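PDB 1YPX: putative vitamin-B12 independent methionine synthase family protein from Listeria monocytogenes, which probably acts as a zinc-dependent methyltransferase of the cobalamin-independent methionine synthase family, which passes a methyl group from methyltetrahydrofolate to homocysteine. Local coordinates for residues H72-F75 with L76-L79; I109-T112 with T113-F116; D187-S190 with W191-L194; L213-T216 with Y217-I221; K226-P229 with A230-I234. One frame throughout, in Å; residues are numbered along the deposited sequence.

Contact 1. Residues H72-F75 with L76-L79; sequences HFDF and LENL
D74 and E77 are brought together by two different first torsions: D74 keeps CG beside its backbone N (chi1 -87°), while E77 tucks CG between its N and carbonyl carbon (chi1 75°) and then runs extended, back toward the preceding turn. The two side chains lie alongside one another, and OD1 of D74 comes 3.4 Å from OE2 of E77. The same OE2 lies in the plane of the F73 ring, 4.0 Å from CD1, at the edge where the ring hydrogens carry partial positive charge. The backbone that carries them is one short helical turn, 73-76. H72 sits at its N-cap position, with its carbonyl O accepting from L76 N at 3.0 Å, and F73 O accepts from E77 N at 2.8 Å. A type I turn from L76 to L79 then ends the helix. On another side of the turn the H72 imidazole approaches L76, and the buried F75, L76 and L79 pack together. CE1 of H72 lies 3.9 Å from CD1 of L76. CE1 of F75 lies 4.1 Å from CD1 of L79, and F75 and L76 also lie against P138 of the barrel strand 132-138, as suits buried hydrophobic groups. D74 has a long, weak ion pair with R68, and E77 also lies near the like-charged E83; this crowding of acids could raise the proton affinity of one of the carboxylates.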
loop_
_atom_site.group_PDB
_atom_site.type_symbol
_atom_site.label_atom_id
_atom_site.label_comp_id
_atom_site.label_asym_id
_atom_site.label_seq_id
_atom_site.Cartn_x
_atom_site.Cartn_y
_atom_site.Cartn_z
ATOM N N HIS A 72 8.029 5.882 0.252
ATOM C CA HIS A 72 7.157 6.913 -0.302
ATOM C C HIS A 72 7.954 7.952 -1.044
ATOM O O HIS A 72 8.147 7.857 -2.249
ATOM C CB HIS A 72 6.342 7.599 0.807
ATOM C CG HIS A 72 5.673 8.873 0.371
ATOM N ND1 HIS A 72 4.912 8.960 -0.775
ATOM C CD2 HIS A 72 5.645 10.106 0.934
ATOM C CE1 HIS A 72 4.443 10.188 -0.899
ATOM N NE2 HIS A 72 4.873 10.904 0.124
ATOM N N PHE A 73 8.405 8.957 -0.312
ATOM C CA PHE A 73 9.187 10.014 -0.903
ATOM C C PHE A 73 10.550 9.456 -1.292
ATOM O O PHE A 73 11.219 10.023 -2.147
ATOM C CB PHE A 73 9.324 11.170 0.085
ATOM C CG PHE A 73 10.064 10.811 1.340
ATOM C CD1 PHE A 73 11.462 10.770 1.356
ATOM C CD2 PHE A 73 9.367 10.530 2.514
ATOM C CE1 PHE A 73 12.153 10.460 2.516
ATOM C CE2 PHE A 73 10.048 10.221 3.679
ATOM C CZ PHE A 73 11.448 10.187 3.681
ATOM N N ASP A 74 10.958 8.356 -0.652
ATOM C CA ASP A 74 12.232 7.696 -0.968
ATOM C C ASP A 74 12.076 7.018 -2.326
ATOM O O ASP A 74 13.017 6.947 -3.118
ATOM C CB ASP A 74 12.593 6.618 0.066
ATOM C CG ASP A 74 13.345 7.173 1.261
ATOM O OD1 ASP A 74 14.512 7.624 1.106
ATOM O OD2 ASP A 74 12.765 7.161 2.368
ATOM N N PHE A 75 10.879 6.504 -2.582
ATOM C CA PHE A 75 10.620 5.855 -3.838
ATOM C C PHE A 75 10.553 6.896 -4.936
ATOM O O PHE A 75 11.103 6.707 -6.024
ATOM C CB PHE A 75 9.305 5.078 -3.797
ATOM C CG PHE A 75 8.924 4.489 -5.125
ATOM C CD1 PHE A 75 8.168 5.216 -6.036
ATOM C CD2 PHE A 75 9.381 3.229 -5.493
ATOM C CE1 PHE A 75 7.874 4.700 -7.298
ATOM C CE2 PHE A 75 9.095 2.698 -6.752
ATOM C CZ PHE A 75 8.341 3.438 -7.652
ATOM N N LEU A 76 9.875 8.000 -4.649
ATOM C CA LEU A 76 9.719 9.065 -5.636
ATOM C C LEU A 76 11.008 9.832 -5.947
ATOM O O LEU A 76 11.372 10.006 -7.122
ATOM C CB LEU A 76 8.632 10.039 -5.179
ATOM C CG LEU A 76 7.221 9.446 -5.132
ATOM C CD1 LEU A 76 6.311 10.374 -4.345
ATOM C CD2 LEU A 76 6.698 9.228 -6.557
ATOM N N GLU A 77 11.696 10.285 -4.902
ATOM C CA GLU A 77 12.937 11.025 -5.085
ATOM C C GLU A 77 13.976 10.182 -5.826
ATOM O O GLU A 77 15.019 10.692 -6.230
ATOM C CB GLU A 77 13.515 11.470 -3.740
ATOM C CG GLU A 77 14.161 10.350 -2.945
ATOM C CD GLU A 77 15.066 10.869 -1.840
ATOM O OE1 GLU A 77 16.003 11.643 -2.157
ATOM O OE2 GLU A 77 14.848 10.497 -0.661
ATOM N N ASN A 78 13.694 8.893 -5.994
ATOM C CA ASN A 78 14.606 8.004 -6.700
ATOM C C ASN A 78 14.149 7.766 -8.124
ATOM O O ASN A 78 14.556 6.814 -8.768
ATOM C CB ASN A 78 14.744 6.668 -5.977
ATOM C CG ASN A 78 15.795 6.704 -4.902
ATOM O OD1 ASN A 78 15.482 6.649 -3.723
ATOM N ND2 ASN A 78 17.055 6.806 -5.306
ATOM N N LEU A 79 13.278 8.630 -8.604
ATOM C CA LEU A 79 12.809 8.538 -9.967
ATOM C C LEU A 79 13.531 9.682 -10.681
ATOM O O LEU A 79 13.661 10.779 -10.129
ATOM C CB LEU A 79 11.294 8.745 -10.022
ATOM C CG LEU A 79 10.415 7.625 -9.464
ATOM C CD1 LEU A 79 8.968 8.107 -9.375
ATOM C CD2 LEU A 79 10.510 6.373 -10.371
#

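Contact 2. Residues I109-T112 with T113-F116; sequences IDFT and THPF
H114 has both ring nitrogens engaged. Its ND1 accepts the backbone N-H of F116 at 3.1 Å in a fairly straight bond of 164°, the donor lying almost exactly in the imidazole plane, while NE2 is hydrogen-bonded to the carbonyl O of F75. Such a pattern is consistent with a proton on NE2. The first bond is a capping interaction: H114 precedes the turn that leads into helix 116-127 and supplies an acceptor for an early N-H of it. Histidine suits the place because a single flat ring can accept at one edge atom and donate at another. Across the contact H114 meets F111. The phenylalanine holds CG anti to its own N (chi1 -179°), which sends the ring forward along the chain. The two side chains cross at about a right angle, yet their ring planes are only 15° apart. With 5.9 Å between centroids the near-parallel rings are displaced too far to make a real stack, and the close contact is CZ of F111 with CB of H114, at 3.5 Å. T112 and T113, both exposed, lie side by side with their CG2 methyls 3.7 Å apart, as suits small polar residues on a surface bend. F111 packs on A172 and A175 and F116 on F176 of helix 158-178, where the bend joins strand 108-110 to helix 116-127.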
loop_
_atom_site.group_PDB
_atom_site.type_symbol
_atom_site.label_atom_id
_atom_site.label_comp_id
_atom_site.label_asym_id
_atom_site.label_seq_id
_atom_site.Cartn_x
_atom_site.Cartn_y
_atom_site.Cartn_z
ATOM N N ILE A 109 10.356 12.856 -16.035
ATOM C CA ILE A 109 10.108 11.680 -15.191
ATOM C C ILE A 109 10.552 10.376 -15.856
ATOM O O ILE A 109 10.226 10.119 -17.017
ATOM C CB ILE A 109 8.586 11.517 -14.857
ATOM C CG1 ILE A 109 7.989 12.832 -14.324
ATOM C CG2 ILE A 109 8.401 10.405 -13.840
ATOM C CD1 ILE A 109 8.515 13.268 -12.958
ATOM N N ASP A 110 11.278 9.538 -15.120
ATOM C CA ASP A 110 11.713 8.276 -15.684
ATOM C C ASP A 110 12.192 7.292 -14.630
ATOM O O ASP A 110 12.425 7.655 -13.478
ATOM C CB ASP A 110 12.803 8.521 -16.728
ATOM C CG ASP A 110 13.074 7.295 -17.588
ATOM O OD1 ASP A 110 12.156 6.467 -17.775
ATOM O OD2 ASP A 110 14.201 7.168 -18.098
ATOM N N PHE A 111 12.323 6.035 -15.033
ATOM C CA PHE A 111 12.766 4.990 -14.133
ATOM C C PHE A 111 13.886 4.219 -14.819
ATOM O O PHE A 111 13.785 3.879 -15.996
ATOM C CB PHE A 111 11.587 4.064 -13.806
ATOM C CG PHE A 111 11.924 2.955 -12.850
ATOM C CD1 PHE A 111 12.832 1.954 -13.208
ATOM C CD2 PHE A 111 11.335 2.905 -11.596
ATOM C CE1 PHE A 111 13.150 0.923 -12.335
ATOM C CE2 PHE A 111 11.643 1.881 -10.716
ATOM C CZ PHE A 111 12.559 0.881 -11.088
ATOM N N THR A 112 14.953 3.944 -14.080
ATOM C CA THR A 112 16.081 3.211 -14.634
ATOM C C THR A 112 16.618 2.221 -13.626
ATOM O O THR A 112 16.561 1.007 -13.823
ATOM C CB THR A 112 17.220 4.158 -15.011
ATOM O OG1 THR A 112 16.804 4.988 -16.098
ATOM C CG2 THR A 112 18.453 3.368 -15.410
ATOM N N THR A 113 17.160 2.754 -12.545
ATOM C CA THR A 113 17.710 1.926 -11.494
ATOM C C THR A 113 17.248 2.490 -10.166
ATOM O O THR A 113 17.726 3.537 -9.728
ATOM C CB THR A 113 19.233 1.938 -11.541
ATOM O OG1 THR A 113 19.693 3.297 -11.602
ATOM C CG2 THR A 113 19.729 1.170 -12.757
ATOM N N HIS A 114 16.311 1.799 -9.533
ATOM C CA HIS A 114 15.782 2.232 -8.246
ATOM C C HIS A 114 16.326 1.320 -7.144
ATOM O O HIS A 114 16.577 0.140 -7.375
ATOM C CB HIS A 114 14.248 2.187 -8.281
ATOM C CG HIS A 114 13.589 3.105 -7.297
ATOM N ND1 HIS A 114 13.510 2.825 -5.950
ATOM C CD2 HIS A 114 12.966 4.295 -7.471
ATOM C CE1 HIS A 114 12.865 3.802 -5.337
ATOM N NE2 HIS A 114 12.525 4.705 -6.236
ATOM N N PRO A 115 16.553 1.871 -5.939
ATOM C CA PRO A 115 17.068 1.108 -4.794
ATOM C C PRO A 115 16.050 0.100 -4.254
ATOM O O PRO A 115 16.418 -0.867 -3.581
ATOM C CB PRO A 115 17.378 2.192 -3.767
ATOM C CG PRO A 115 17.659 3.372 -4.603
ATOM C CD PRO A 115 16.604 3.311 -5.654
ATOM N N PHE A 116 14.774 0.337 -4.540
ATOM C CA PHE A 116 13.713 -0.545 -4.084
ATOM C C PHE A 116 13.779 -1.927 -4.711
ATOM O O PHE A 116 13.171 -2.859 -4.204
ATOM C CB PHE A 116 12.345 0.091 -4.368
ATOM C CG PHE A 116 11.916 1.097 -3.339
ATOM C CD1 PHE A 116 12.852 1.911 -2.714
ATOM C CD2 PHE A 116 10.566 1.249 -3.022
ATOM C CE1 PHE A 116 12.459 2.872 -1.780
ATOM C CE2 PHE A 116 10.146 2.206 -2.088
ATOM C CZ PHE A 116 11.094 3.017 -1.467
#

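Contact 3. Residues D187-S190 with W191-L194; sequences DDTS and WSYL
D188 and W191 form the dense, buried part of this contact. The carboxylate of D188 is held through both oxygens. OD2 accepts from S190 OG at 2.7 Å on its syn side and from S190 N at 3.0 Å on its anti side, both donors lying on the same face of the carboxylate plane; the second bond closes an Asx turn. OD1 receives the indole N-H of W191, NE1 at 2.8 Å, in a bent and weak bond (137°), and is also bonded to S139. Aspartate suits a place where so many donors converge, and S190 contributes two of them. The outer side is looser. S192 OG donates to T189 O at 2.9 Å from above the carbonyl plane. The exposed Y193 turns its ring edge to that same carbonyl, and Y193 N bonds only weakly to S190 O, 3.2 Å away. The Asx turn connects strand 183-188 of the TIM-like barrel to the short helix 190-193, at the C-terminal strand ends where such barrels carry their active sites. T189 touches C239, which with H237 and C334 could form the zinc site expected of this family, though no metal is modelled there.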
loop_
_atom_site.group_PDB
_atom_site.type_symbol
_atom_site.label_atom_id
_atom_site.label_comp_id
_atom_site.label_asym_id
_atom_site.label_seq_id
_atom_site.Cartn_x
_atom_site.Cartn_y
_atom_site.Cartn_z
ATOM N N ASP A 187 -0.012 2.791 -2.205
ATOM C CA ASP A 187 -0.535 3.534 -1.072
ATOM C C ASP A 187 -0.949 4.908 -1.569
ATOM O O ASP A 187 -0.122 5.720 -1.963
ATOM C CB ASP A 187 0.513 3.617 0.041
ATOM C CG ASP A 187 0.576 2.338 0.865
ATOM O OD1 ASP A 187 0.204 1.262 0.337
ATOM O OD2 ASP A 187 1.000 2.392 2.044
ATOM N N ASP A 188 -2.249 5.149 -1.583
ATOM C CA ASP A 188 -2.728 6.412 -2.072
ATOM C C ASP A 188 -3.569 7.133 -1.051
ATOM O O ASP A 188 -4.713 6.762 -0.811
ATOM C CB ASP A 188 -3.530 6.193 -3.343
ATOM C CG ASP A 188 -3.604 7.431 -4.172
ATOM O OD1 ASP A 188 -3.828 7.334 -5.393
ATOM O OD2 ASP A 188 -3.429 8.512 -3.589
ATOM N N THR A 189 -3.003 8.173 -0.454
ATOM C CA THR A 189 -3.727 8.931 0.550
ATOM C C THR A 189 -4.320 10.217 -0.015
ATOM O O THR A 189 -4.829 11.046 0.741
ATOM C CB THR A 189 -2.813 9.295 1.728
ATOM O OG1 THR A 189 -3.598 9.884 2.770
ATOM C CG2 THR A 189 -1.749 10.289 1.294
ATOM N N SER A 190 -4.263 10.368 -1.340
ATOM C CA SER A 190 -4.770 11.567 -2.006
ATOM C C SER A 190 -6.289 11.625 -2.139
ATOM O O SER A 190 -6.877 12.702 -2.077
ATOM C CB SER A 190 -4.125 11.731 -3.399
ATOM O OG SER A 190 -4.609 10.790 -4.343
ATOM N N TRP A 191 -6.926 10.475 -2.311
ATOM C CA TRP A 191 -8.373 10.438 -2.456
ATOM C C TRP A 191 -9.094 10.886 -1.190
ATOM O O TRP A 191 -10.174 11.460 -1.266
ATOM C CB TRP A 191 -8.834 9.029 -2.837
ATOM C CG TRP A 191 -8.132 8.472 -4.041
ATOM C CD1 TRP A 191 -6.901 7.900 -4.075
ATOM C CD2 TRP A 191 -8.624 8.450 -5.389
ATOM N NE1 TRP A 191 -6.590 7.517 -5.357
ATOM C CE2 TRP A 191 -7.630 7.841 -6.185
ATOM C CE3 TRP A 191 -9.807 8.884 -5.999
ATOM C CZ2 TRP A 191 -7.783 7.654 -7.562
ATOM C CZ3 TRP A 191 -9.958 8.699 -7.362
ATOM C CH2 TRP A 191 -8.950 8.087 -8.131
ATOM N N SER A 192 -8.503 10.628 -0.029
ATOM C CA SER A 192 -9.135 11.021 1.229
ATOM C C SER A 192 -9.358 12.531 1.279
ATOM O O SER A 192 -10.360 13.001 1.818
ATOM C CB SER A 192 -8.285 10.581 2.429
ATOM O OG SER A 192 -7.072 11.306 2.524
ATOM N N TYR A 193 -8.429 13.287 0.703
ATOM C CA TYR A 193 -8.539 14.739 0.697
ATOM C C TYR A 193 -9.838 15.245 0.086
ATOM O O TYR A 193 -10.519 16.084 0.674
ATOM C CB TYR A 193 -7.354 15.359 -0.037
ATOM C CG TYR A 193 -6.063 15.276 0.737
ATOM C CD1 TYR A 193 -5.301 14.105 0.740
ATOM C CD2 TYR A 193 -5.602 16.370 1.472
ATOM C CE1 TYR A 193 -4.106 14.028 1.453
ATOM C CE2 TYR A 193 -4.413 16.304 2.189
ATOM C CZ TYR A 193 -3.668 15.131 2.173
ATOM O OH TYR A 193 -2.477 15.074 2.859
ATOM N N LEU A 194 -10.178 14.746 -1.097
ATOM C CA LEU A 194 -11.411 15.160 -1.755
ATOM C C LEU A 194 -12.598 14.315 -1.292
ATOM O O LEU A 194 -13.409 13.870 -2.107
ATOM C CB LEU A 194 -11.268 15.067 -3.280
ATOM C CG LEU A 194 -10.838 13.748 -3.934
ATOM C CD1 LEU A 194 -11.135 13.795 -5.424
ATOM C CD2 LEU A 194 -9.361 13.507 -3.700
#

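Contact 4. Residues L213-T216 with Y217-I221; sequences LQET and YKNLI
Y217 lies against L213 one turn back on the alpha-helix 213-224, which precedes strand 233-238 in this TIM-like barrel. Its CB and CG ride over the carbonyl O of L213, and CG stands beside the residue's own N (chi1 -68°), which lays the ring alongside L213. Further out, CD2 passes 3.3 Å from T216 OG1. CZ then rests on L213 CD2 at 4.0 Å, and OH reaches the same methyl at 4.0 Å. One ring face thus takes the backbone and side chain of L213, while H144 meets the ring edge-to-face; a long aromatic suits this buried side, facing helix 141-146. L213 O is a shared acceptor: it takes Y217 N at 2.7 Å, nearly along the C=O axis, and T216 OG1 at 2.9 Å from well off that axis. The threonine hydroxyl thereby satisfies itself within the helix, as it commonly does there. The outward side is polar. E215 bends at chi2 and K218 at chi2 and chi3 so that the two run side by side, and OE1 of E215 forms a salt bridge with NZ of K218 at 3.0 Å. Opposite charges three residues apart suit a partly exposed helix surface. E215 O has two donors from N219. The regular helical bond comes from its N at 2.9 Å, nearly straight at 170°, whereas the amide ND2, only 2.6 Å from that oxygen, donates at a strongly bent 117° and counts as a weak bond.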
loop_
_atom_site.group_PDB
_atom_site.type_symbol
_atom_site.label_atom_id
_atom_site.label_comp_id
_atom_site.label_asym_id
_atom_site.label_seq_id
_atom_site.Cartn_x
_atom_site.Cartn_y
_atom_site.Cartn_z
ATOM N N LEU A 213 -9.900 15.735 -10.357
ATOM C CA LEU A 213 -8.752 14.946 -9.937
ATOM C C LEU A 213 -9.039 13.455 -10.060
ATOM O O LEU A 213 -8.194 12.695 -10.536
ATOM C CB LEU A 213 -8.374 15.284 -8.494
ATOM C CG LEU A 213 -7.671 16.626 -8.303
ATOM C CD1 LEU A 213 -7.364 16.824 -6.833
ATOM C CD2 LEU A 213 -6.389 16.660 -9.121
ATOM N N GLN A 214 -10.232 13.042 -9.634
ATOM C CA GLN A 214 -10.625 11.633 -9.701
ATOM C C GLN A 214 -10.470 11.084 -11.117
ATOM O O GLN A 214 -10.287 9.880 -11.315
ATOM C CB GLN A 214 -12.075 11.453 -9.225
ATOM C CG GLN A 214 -12.275 11.728 -7.738
ATOM C CD GLN A 214 -13.659 11.342 -7.236
ATOM O OE1 GLN A 214 -14.065 10.178 -7.322
ATOM N NE2 GLN A 214 -14.389 12.320 -6.703
ATOM N N GLU A 215 -10.533 11.986 -12.093
ATOM C CA GLU A 215 -10.399 11.631 -13.495
ATOM C C GLU A 215 -8.913 11.527 -13.843
ATOM O O GLU A 215 -8.441 10.470 -14.282
ATOM C CB GLU A 215 -11.078 12.695 -14.367
ATOM C CG GLU A 215 -11.479 12.218 -15.760
ATOM C CD GLU A 215 -12.553 11.141 -15.733
ATOM O OE1 GLU A 215 -13.049 10.773 -16.823
ATOM O OE2 GLU A 215 -12.900 10.661 -14.630
ATOM N N THR A 216 -8.176 12.618 -13.641
ATOM C CA THR A 216 -6.746 12.611 -13.933
ATOM C C THR A 216 -6.105 11.391 -13.245
ATOM O O THR A 216 -5.321 10.663 -13.861
ATOM C CB THR A 216 -6.059 13.930 -13.458
ATOM O OG1 THR A 216 -6.118 14.026 -12.034
ATOM C CG2 THR A 216 -6.755 15.142 -14.057
ATOM N N TYR A 217 -6.487 11.156 -11.988
ATOM C CA TYR A 217 -5.983 10.032 -11.194
ATOM C C TYR A 217 -6.423 8.663 -11.708
ATOM O O TYR A 217 -5.592 7.781 -11.913
ATOM C CB TYR A 217 -6.413 10.180 -9.732
ATOM C CG TYR A 217 -5.768 11.343 -9.009
ATOM C CD1 TYR A 217 -6.058 11.600 -7.670
ATOM C CD2 TYR A 217 -4.843 12.172 -9.655
ATOM C CE1 TYR A 217 -5.444 12.649 -6.988
ATOM C CE2 TYR A 217 -4.221 13.224 -8.985
ATOM C CZ TYR A 217 -4.527 13.454 -7.648
ATOM O OH TYR A 217 -3.898 14.470 -6.966
ATOM N N LYS A 218 -7.724 8.478 -11.910
ATOM C CA LYS A 218 -8.228 7.198 -12.408
ATOM C C LYS A 218 -7.515 6.808 -13.700
ATOM O O LYS A 218 -7.143 5.648 -13.891
ATOM C CB LYS A 218 -9.734 7.263 -12.668
ATOM C CG LYS A 218 -10.271 6.044 -13.413
ATOM C CD LYS A 218 -11.380 6.433 -14.381
ATOM C CE LYS A 218 -10.862 7.353 -15.497
ATOM N NZ LYS A 218 -11.958 7.985 -16.314
ATOM N N ASN A 219 -7.331 7.775 -14.587
ATOM C CA ASN A 219 -6.657 7.515 -15.850
ATOM C C ASN A 219 -5.161 7.332 -15.635
ATOM O O ASN A 219 -4.512 6.561 -16.340
ATOM C CB ASN A 219 -6.907 8.669 -16.822
ATOM C CG ASN A 219 -8.375 8.826 -17.173
ATOM O OD1 ASN A 219 -8.968 7.955 -17.808
ATOM N ND2 ASN A 219 -8.970 9.936 -16.753
ATOM N N LEU A 220 -4.618 8.047 -14.656
ATOM C CA LEU A 220 -3.196 7.951 -14.335
ATOM C C LEU A 220 -2.862 6.557 -13.810
ATOM O O LEU A 220 -1.887 5.932 -14.244
ATOM C CB LEU A 220 -2.825 8.994 -13.280
ATOM C CG LEU A 220 -1.409 8.893 -12.712
ATOM C CD1 LEU A 220 -0.379 8.945 -13.836
ATOM C CD2 LEU A 220 -1.182 10.031 -11.724
ATOM N N ILE A 221 -3.694 6.085 -12.879
ATOM C CA ILE A 221 -3.531 4.781 -12.261
ATOM C C ILE A 221 -3.700 3.660 -13.273
ATOM O O ILE A 221 -2.824 2.804 -13.416
ATOM C CB ILE A 221 -4.577 4.522 -11.165
ATOM C CG1 ILE A 221 -4.618 5.677 -10.158
ATOM C CG2 ILE A 221 -4.303 3.182 -10.518
ATOM C CD1 ILE A 221 -3.278 6.115 -9.648
#

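Contact 5. Residues K226-P229 with A230-I234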
loop_
_atom_site.group_PDB
_atom_site.type_symbol
_atom_site.label_atom_id
_atom_site.label_comp_id
_atom_site.label_asym_id
_atom_site.label_seq_id
_atom_site.Cartn_x
_atom_site.Cartn_y
_atom_site.Cartn_z
ATOM N N LYS A 226 -1.318 -0.432 -16.721
ATOM C CA LYS A 226 -1.837 -0.972 -17.974
ATOM C C LYS A 226 -1.162 -2.291 -18.349
ATOM O O LYS A 226 -1.827 -3.245 -18.750
ATOM C CB LYS A 226 -1.635 0.053 -19.096
ATOM C CG LYS A 226 -2.141 -0.376 -20.466
ATOM C CD LYS A 226 -1.687 0.603 -21.558
ATOM C CE LYS A 226 -1.947 0.048 -22.959
ATOM N NZ LYS A 226 -1.234 0.824 -24.022
ATOM N N HIS A 227 0.157 -2.350 -18.211
ATOM C CA HIS A 227 0.904 -3.558 -18.559
ATOM C C HIS A 227 1.184 -4.434 -17.339
ATOM O O HIS A 227 2.328 -4.822 -17.089
ATOM C CB HIS A 227 2.225 -3.175 -19.235
ATOM C CG HIS A 227 2.058 -2.383 -20.497
ATOM N ND1 HIS A 227 2.829 -1.276 -20.784
ATOM C CD2 HIS A 227 1.238 -2.556 -21.563
ATOM C CE1 HIS A 227 2.492 -0.801 -21.971
ATOM N NE2 HIS A 227 1.529 -1.560 -22.465
ATOM N N LYS A 228 0.134 -4.751 -16.589
ATOM C CA LYS A 228 0.250 -5.577 -15.389
ATOM C C LYS A 228 0.141 -7.055 -15.741
ATOM O O LYS A 228 -0.881 -7.504 -16.266
ATOM C CB LYS A 228 -0.856 -5.208 -14.384
ATOM C CG LYS A 228 -0.702 -5.810 -12.977
ATOM C CD LYS A 228 -1.573 -7.052 -12.721
ATOM C CE LYS A 228 -3.068 -6.710 -12.651
ATOM N NZ LYS A 228 -3.888 -7.879 -12.219
ATOM N N PRO A 229 1.199 -7.828 -15.460
ATOM C CA PRO A 229 1.229 -9.263 -15.737
ATOM C C PRO A 229 0.017 -9.968 -15.132
ATOM O O PRO A 229 -0.542 -9.531 -14.120
ATOM C CB PRO A 229 2.529 -9.717 -15.076
ATOM C CG PRO A 229 3.399 -8.535 -15.217
ATOM C CD PRO A 229 2.480 -7.382 -14.887
ATOM N N ALA A 230 -0.367 -11.078 -15.747
ATOM C CA ALA A 230 -1.510 -11.859 -15.302
ATOM C C ALA A 230 -1.388 -12.440 -13.884
ATOM O O ALA A 230 -2.369 -12.465 -13.140
ATOM C CB ALA A 230 -1.764 -12.978 -16.300
ATOM N N ASP A 231 -0.198 -12.907 -13.512
ATOM C CA ASP A 231 0.017 -13.507 -12.186
ATOM C C ASP A 231 0.427 -12.526 -11.092
ATOM O O ASP A 231 0.747 -12.936 -9.975
ATOM C CB ASP A 231 1.086 -14.596 -12.255
ATOM C CG ASP A 231 2.419 -14.064 -12.736
ATOM O OD1 ASP A 231 3.462 -14.725 -12.512
ATOM O OD2 ASP A 231 2.422 -12.977 -13.352
HETATM N N MSE A 232 0.447 -11.239 -11.408
HETATM C CA MSE A 232 0.816 -10.259 -10.406
HETATM C C MSE A 232 -0.441 -9.585 -9.868
HETATM O O MSE A 232 -1.353 -9.246 -10.627
HETATM C CB MSE A 232 1.770 -9.219 -10.990
HETATM C CG MSE A 232 2.241 -8.193 -9.962
HETATM SE SE MSE A 232 3.354 -6.775 -10.707
HETATM C CE MSE A 232 2.062 -6.078 -11.937
ATOM N N VAL A 233 -0.492 -9.404 -8.552
ATOM C CA VAL A 233 -1.638 -8.768 -7.906
ATOM C C VAL A 233 -1.261 -7.325 -7.549
ATOM O O VAL A 233 -0.172 -7.055 -7.040
ATOM C CB VAL A 233 -2.047 -9.556 -6.619
ATOM C CG1 VAL A 233 -3.244 -8.897 -5.940
ATOM C CG2 VAL A 233 -2.375 -11.001 -6.964
ATOM N N ILE A 234 -2.149 -6.388 -7.848
ATOM C CA ILE A 234 -1.881 -5.004 -7.512
ATOM C C ILE A 234 -3.023 -4.438 -6.700
ATOM O O ILE A 234 -4.075 -4.095 -7.230
ATOM C CB ILE A 234 -1.651 -4.136 -8.753
ATOM C CG1 ILE A 234 -0.322 -4.558 -9.415
ATOM C CG2 ILE A 234 -1.652 -2.649 -8.348
ATOM C CD1 ILE A 234 0.211 -3.614 -10.511
#
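K228 has an unusual second torsion, chi2 -100°, well away from a staggered position; it helps turn the side chain across to the far side of a tight turn, beside M232 and I234. The turn is a type I beta turn from P229 to M232 that delivers the chain into strand 233-238 of the TIM-like barrel. With a further bend at chi3, NZ of K228 comes 3.3 Å from M232 O in a weak hydrogen bond; its stronger partner is the carboxylate of D267, a salt bridge that accounts for a charged residue at this spot. The aliphatic part of the lysine and I234 run past each other in opposite directions. P229 opens the turn, its ring restricting phi, and its O accepts weakly from M232 N at 3.4 Å with a fairly straight 159° geometry. M232, a selenomethionine here, stretches out to chi2 and then turns its terminal methyl toward the proline ring; the exact place of that methyl is doubtful. The flexible, buried side chain also touches I173 of helix 158-178. D231, exposed on the turn, uses its carboxylate for R182 and Y177, and its OD2 lies 3.7 Å from P229 CB.

How the contacts relate
All five contacts are local and come in series along the chain, so none nests within or crosses another. Contact 1 closes the short helix that follows strand 60-61, and contact 2 the bend between strand 108-110 and helix 116-127. These two touch, centres about 9 Å apart, joined by H114 to the F75 carbonyl and by the rings of F75 and F116. Contact 3 turns the chain out of strand 183-188, and contact 4 follows on the next helix; they pack together through W191 and L194 on Q214, centres about 12 Å apart. Contact 5 closes the return from helix 213-224 into strand 233-238, the sheet neighbour of 183-188, completing a beta-alpha-beta crossover begun at contact 3.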